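Local structure of organic hydroperoxide resistance protein OhrB (Bacillus subtilis, 2BJO) at residues A[101-104]-A[105-109]; A[117-120]-A[121-124]. The protein contributes to bacterial resistance to organic hydroperoxides, probably by reducing them as a thiol-dependent peroxidase like its relatives in the OsmC/Ohr family. The protein carries 3 engineered substitutions. All coordinates share one frame; numbering follows the deposited sequence.

Contact 1. Residues A[101-104]-A[105-109]; sequences KDLD and REKAQ
Leu103 and Ala108, five residues apart, make the apolar half of this helix start. With CG of Leu103 anti to its backbone N (chi1 -177°), the isobutyl group is swung onto the first turn, and its two methyls divide the work. CD2 lies 3.8 Å from CB of Ala108, while CD1 comes within 3.5 Å of CG of Lys107, where the two side chains cross at a slant. Because Leu103 precedes the N-cap residue and Ala108 is the fourth residue of the helix, the pair meets the definition of a hydrophobic staple.

The backbone supplies the hydrogen bonding. Asp104 O accepts the N-H of Ala108 at 2.8 Å, a fairly straight bond (162°) in the carbonyl plane, and this closes the first helical turn.

Side-chain polarity contributes differently. Asp104 occupies the N-cap position, yet its carboxylate makes no capping bond, so this is a staple without a capping box. The Glu106 chain, bent at chi2 (74°), brings OE2 back to 3.4 Å from Asp104 CB. The two acids thereby come near one another, Asp104 OD2 standing 4.7 Å from Glu106 OE1, a like-charged approach that is probably mildly unfavourable, though the charged atoms do not touch. Lys107 leads its amine away to a salt bridge with Glu110.

Within the fold, the staple joins the loop after strand 89-99 to helix 105-118. Ile69 and Ile71 pack on Leu103, and Leu135 of strand 132-135 touches both Arg105 and Ala108.

Contact 2. Residues A[117-120]-A[121-124]; sequences EFCP and YSKA
Lys123 N and Ser122 N both turn to Cys119 O, the carbonyl of the N-cap residue, and so form the first turn of helix 120-125. The N-H of Lys123 arrives at 3.2 Å from Cys119 O, a straight bond (165° at the hydrogen) that meets the oxygen nearly in line with its C=O; that of Ser122 N, at 3.0 Å from the same oxygen, is weak and strongly bent. One residue on, Pro120 O receives Ala124 N at 2.9 Å. Pro120 itself, lacking an N-H, fills the first position of the helix.

The Lys123 chain, extended beyond CG, runs back along the end of the preceding helix, its CE 3.5 Å from Glu117 O. There NZ reaches a water at 3.1 Å, and the same water donates to Phe118 O at 2.6 Å while sitting over one face of the Phe118 ring, toward its rim. The amine's charge is answered by salt bridges to Asp84 and Asp87 of the second subunit.

Ser122 OG and Tyr121 OH are satisfied further off, by Tyr52 OH and by Pro44 O of the second subunit. With chi1 at 170°, SG stands opposite the Cys119 backbone N, which places it next to Tyr121, 3.8 Å from its CB. The Cys55-Cys119 disulfide, formed here between helix 44-65 and an N-cap residue, is consistent with the oxidised form of the two-cysteine redox site known from Ohr proteins.

Both contacts involve helix 105-118, contact 1 at its beginning and contact 2 at its end, with centres about 21 Å apart and no touch between them. Each centres on a helix N-terminus, contact 1 where a loop enters helix 105-118 and contact 2 where that helix gives way to helix 120-125. Contact 1 lies at the surface, about 22 Å from the centre of the chain, untouched by the other subunit: a small apolar clasp surrounded by charged chains. Contact 2, about 11 Å from that centre, is partly buried against helix 44-65 and the second subunit. Both share backbone N-H to carbonyl bonds; contact 2 adds a bridging water, a disulfide and a lysine paired with acids of the second subunit.

Contact 1. Residues A[101-104]-A[105-109]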
loop_
_atom_site.group_PDB
_atom_site.type_symbol
_atom_site.label_atom_id
_atom_site.label_comp_id
_atom_site.label_asym_id
_atom_site.label_seq_id
_atom_site.Cartn_x
_atom_site.Cartn_y
_atom_site.Cartn_z
ATOM N N LYS A 101 10.775 21.166 -6.498
ATOM C CA LYS A 101 11.317 22.008 -7.571
ATOM C C LYS A 101 11.606 23.474 -7.191
ATOM O O LYS A 101 12.557 23.691 -6.437
ATOM C CB LYS A 101 10.400 21.854 -8.791
ATOM C CG LYS A 101 10.127 20.429 -9.281
ATOM C CD LYS A 101 11.284 19.717 -9.990
ATOM C CE LYS A 101 10.898 18.403 -10.688
ATOM N NZ LYS A 101 9.881 18.473 -11.778
ATOM N N ASP A 102 10.836 24.457 -7.661
ATOM C CA ASP A 102 11.146 25.874 -7.416
ATOM C C ASP A 102 10.441 26.438 -6.182
ATOM O O ASP A 102 10.590 27.619 -5.883
ATOM C CB ASP A 102 10.849 26.714 -8.665
ATOM C CG ASP A 102 11.706 26.307 -9.866
ATOM O OD1 ASP A 102 12.957 26.220 -9.771
ATOM O OD2 ASP A 102 11.094 26.071 -10.934
ATOM N N LEU A 103 9.680 25.622 -5.450
ATOM C CA LEU A 103 8.985 26.110 -4.274
ATOM C C LEU A 103 9.975 26.599 -3.221
ATOM O O LEU A 103 10.974 25.929 -2.974
ATOM C CB LEU A 103 8.140 24.980 -3.698
ATOM C CG LEU A 103 7.247 25.242 -2.501
ATOM C CD1 LEU A 103 6.191 26.325 -2.802
ATOM C CD2 LEU A 103 6.587 23.938 -2.157
ATOM N N ASP A 104 9.702 27.741 -2.598
ATOM C CA ASP A 104 10.572 28.166 -1.510
ATOM C C ASP A 104 10.568 27.053 -0.464
ATOM O O ASP A 104 9.521 26.466 -0.124
ATOM C CB ASP A 104 10.171 29.491 -0.868
ATOM C CG ASP A 104 10.268 30.652 -1.839
ATOM O OD1 ASP A 104 11.169 30.718 -2.711
ATOM O OD2 ASP A 104 9.401 31.531 -1.697
ATOM N N ARG A 105 11.790 26.799 -0.008
ATOM C CA ARG A 105 12.059 25.763 0.971
ATOM C C ARG A 105 11.267 25.884 2.277
ATOM O O ARG A 105 10.740 24.864 2.740
ATOM C CB ARG A 105 13.561 25.682 1.258
ATOM C CG ARG A 105 13.905 24.353 1.899
ATOM C CD ARG A 105 15.177 24.478 2.686
ATOM N NE ARG A 105 15.139 23.451 3.719
ATOM C CZ ARG A 105 15.670 22.251 3.594
ATOM N NH1 ARG A 105 16.285 21.914 2.461
ATOM N NH2 ARG A 105 15.568 21.413 4.620
ATOM N N GLU A 106 11.186 27.078 2.854
ATOM C CA GLU A 106 10.399 27.309 4.062
ATOM C C GLU A 106 8.976 26.837 3.811
ATOM O O GLU A 106 8.362 26.208 4.648
ATOM C CB GLU A 106 10.091 28.756 4.477
ATOM C CG GLU A 106 11.058 29.863 4.307
ATOM C CD GLU A 106 11.283 30.382 2.911
ATOM O OE1 GLU A 106 11.029 31.589 2.676
ATOM O OE2 GLU A 106 11.766 29.540 2.129
ATOM N N LYS A 107 8.436 27.185 2.655
ATOM C CA LYS A 107 7.068 26.779 2.325
ATOM C C LYS A 107 6.967 25.281 2.111
ATOM O O LYS A 107 6.001 24.648 2.569
ATOM C CB LYS A 107 6.562 27.600 1.125
ATOM C CG LYS A 107 5.269 27.143 0.510
ATOM C CD LYS A 107 3.946 27.342 1.247
ATOM C CE LYS A 107 3.855 27.736 2.695
ATOM N NZ LYS A 107 3.701 29.205 2.884
ATOM N N ALA A 108 7.959 24.740 1.398
ATOM C CA ALA A 108 8.038 23.284 1.185
ATOM C C ALA A 108 7.993 22.526 2.530
ATOM O O ALA A 108 7.190 21.587 2.676
ATOM C CB ALA A 108 9.260 22.894 0.331
ATOM N N GLN A 109 8.826 22.944 3.484
ATOM C CA GLN A 109 8.846 22.345 4.822
ATOM C C GLN A 109 7.452 22.359 5.454
ATOM O O GLN A 109 6.977 21.337 5.966
ATOM C CB GLN A 109 9.820 23.047 5.772
ATOM C CG GLN A 109 10.004 22.279 7.097
ATOM C CD GLN A 109 10.654 20.924 6.821
ATOM O OE1 GLN A 109 10.015 19.866 6.850
ATOM N NE2 GLN A 109 11.937 20.973 6.498
#

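Contact 2. Residues A[117-120]-A[121-124]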
loop_
_atom_site.group_PDB
_atom_site.type_symbol
_atom_site.label_atom_id
_atom_site.label_comp_id
_atom_site.label_asym_id
_atom_site.label_seq_id
_atom_site.Cartn_x
_atom_site.Cartn_y
_atom_site.Cartn_z
ATOM N N GLU A 117 0.072 15.162 7.892
ATOM C CA GLU A 117 -1.065 15.086 8.799
ATOM C C GLU A 117 -2.315 14.705 7.992
ATOM O O GLU A 117 -3.205 14.042 8.524
ATOM C CB GLU A 117 -1.147 16.373 9.654
ATOM C CG GLU A 117 0.141 16.898 10.370
ATOM C CD GLU A 117 1.299 15.931 10.750
ATOM O OE1 GLU A 117 2.502 16.254 10.516
ATOM O OE2 GLU A 117 1.086 14.818 11.287
ATOM N N PHE A 118 -2.411 15.067 6.713
ATOM C CA PHE A 118 -3.563 14.758 5.848
ATOM C C PHE A 118 -3.605 13.402 5.122
ATOM O O PHE A 118 -4.664 12.788 5.074
ATOM C CB PHE A 118 -3.682 15.919 4.848
ATOM C CG PHE A 118 -4.786 15.823 3.841
ATOM C CD1 PHE A 118 -5.926 16.603 3.978
ATOM C CD2 PHE A 118 -4.696 14.972 2.739
ATOM C CE1 PHE A 118 -6.973 16.536 3.042
ATOM C CE2 PHE A 118 -5.727 14.908 1.818
ATOM C CZ PHE A 118 -6.864 15.682 1.955
ATOM N N CYS A 119 -2.484 12.956 4.551
ATOM C CA CYS A 119 -2.354 11.729 3.772
ATOM C C CYS A 119 -2.900 10.536 4.530
ATOM O O CYS A 119 -2.383 10.222 5.608
ATOM C CB CYS A 119 -0.895 11.446 3.394
ATOM S SG CYS A 119 -0.444 9.830 2.665
ATOM N N PRO A 120 -3.977 9.933 3.996
ATOM C CA PRO A 120 -4.468 8.723 4.652
ATOM C C PRO A 120 -3.426 7.634 4.964
ATOM O O PRO A 120 -3.609 6.956 5.959
ATOM C CB PRO A 120 -5.534 8.234 3.652
ATOM C CG PRO A 120 -6.106 9.489 3.084
ATOM C CD PRO A 120 -4.851 10.292 2.860
ATOM N N TYR A 121 -2.369 7.425 4.183
ATOM C CA TYR A 121 -1.348 6.415 4.530
ATOM C C TYR A 121 -0.567 6.791 5.799
ATOM O O TYR A 121 -0.197 5.896 6.568
ATOM C CB TYR A 121 -0.347 6.134 3.413
ATOM C CG TYR A 121 -0.668 5.187 2.281
ATOM C CD1 TYR A 121 0.296 4.282 1.841
ATOM C CD2 TYR A 121 -1.894 5.195 1.629
ATOM C CE1 TYR A 121 0.061 3.394 0.782
ATOM C CE2 TYR A 121 -2.157 4.333 0.576
ATOM C CZ TYR A 121 -1.171 3.440 0.159
ATOM O OH TYR A 121 -1.461 2.600 -0.878
ATOM N N SER A 122 -0.349 8.088 6.024
ATOM C CA SER A 122 0.353 8.630 7.204
ATOM C C SER A 122 -0.468 8.435 8.473
ATOM O O SER A 122 0.038 8.104 9.545
ATOM C CB SER A 122 0.747 10.098 7.004
ATOM O OG SER A 122 1.587 10.214 5.863
ATOM N N LYS A 123 -1.764 8.654 8.325
ATOM C CA LYS A 123 -2.748 8.388 9.368
ATOM C C LYS A 123 -2.795 6.882 9.669
ATOM O O LYS A 123 -2.781 6.496 10.829
ATOM C CB LYS A 123 -4.130 8.885 8.927
ATOM C CG LYS A 123 -4.317 10.391 8.864
ATOM C CD LYS A 123 -5.769 10.660 8.447
ATOM C CE LYS A 123 -6.142 12.122 8.492
ATOM N NZ LYS A 123 -7.619 12.328 8.351
ATOM N N ALA A 124 -2.852 6.029 8.646
ATOM C CA ALA A 124 -2.927 4.572 8.845
ATOM C C ALA A 124 -1.721 3.981 9.597
ATOM O O ALA A 124 -1.877 3.038 10.377
ATOM C CB ALA A 124 -3.085 3.849 7.509
HETATM O O HOH W 1 -7.019 13.623 5.639
#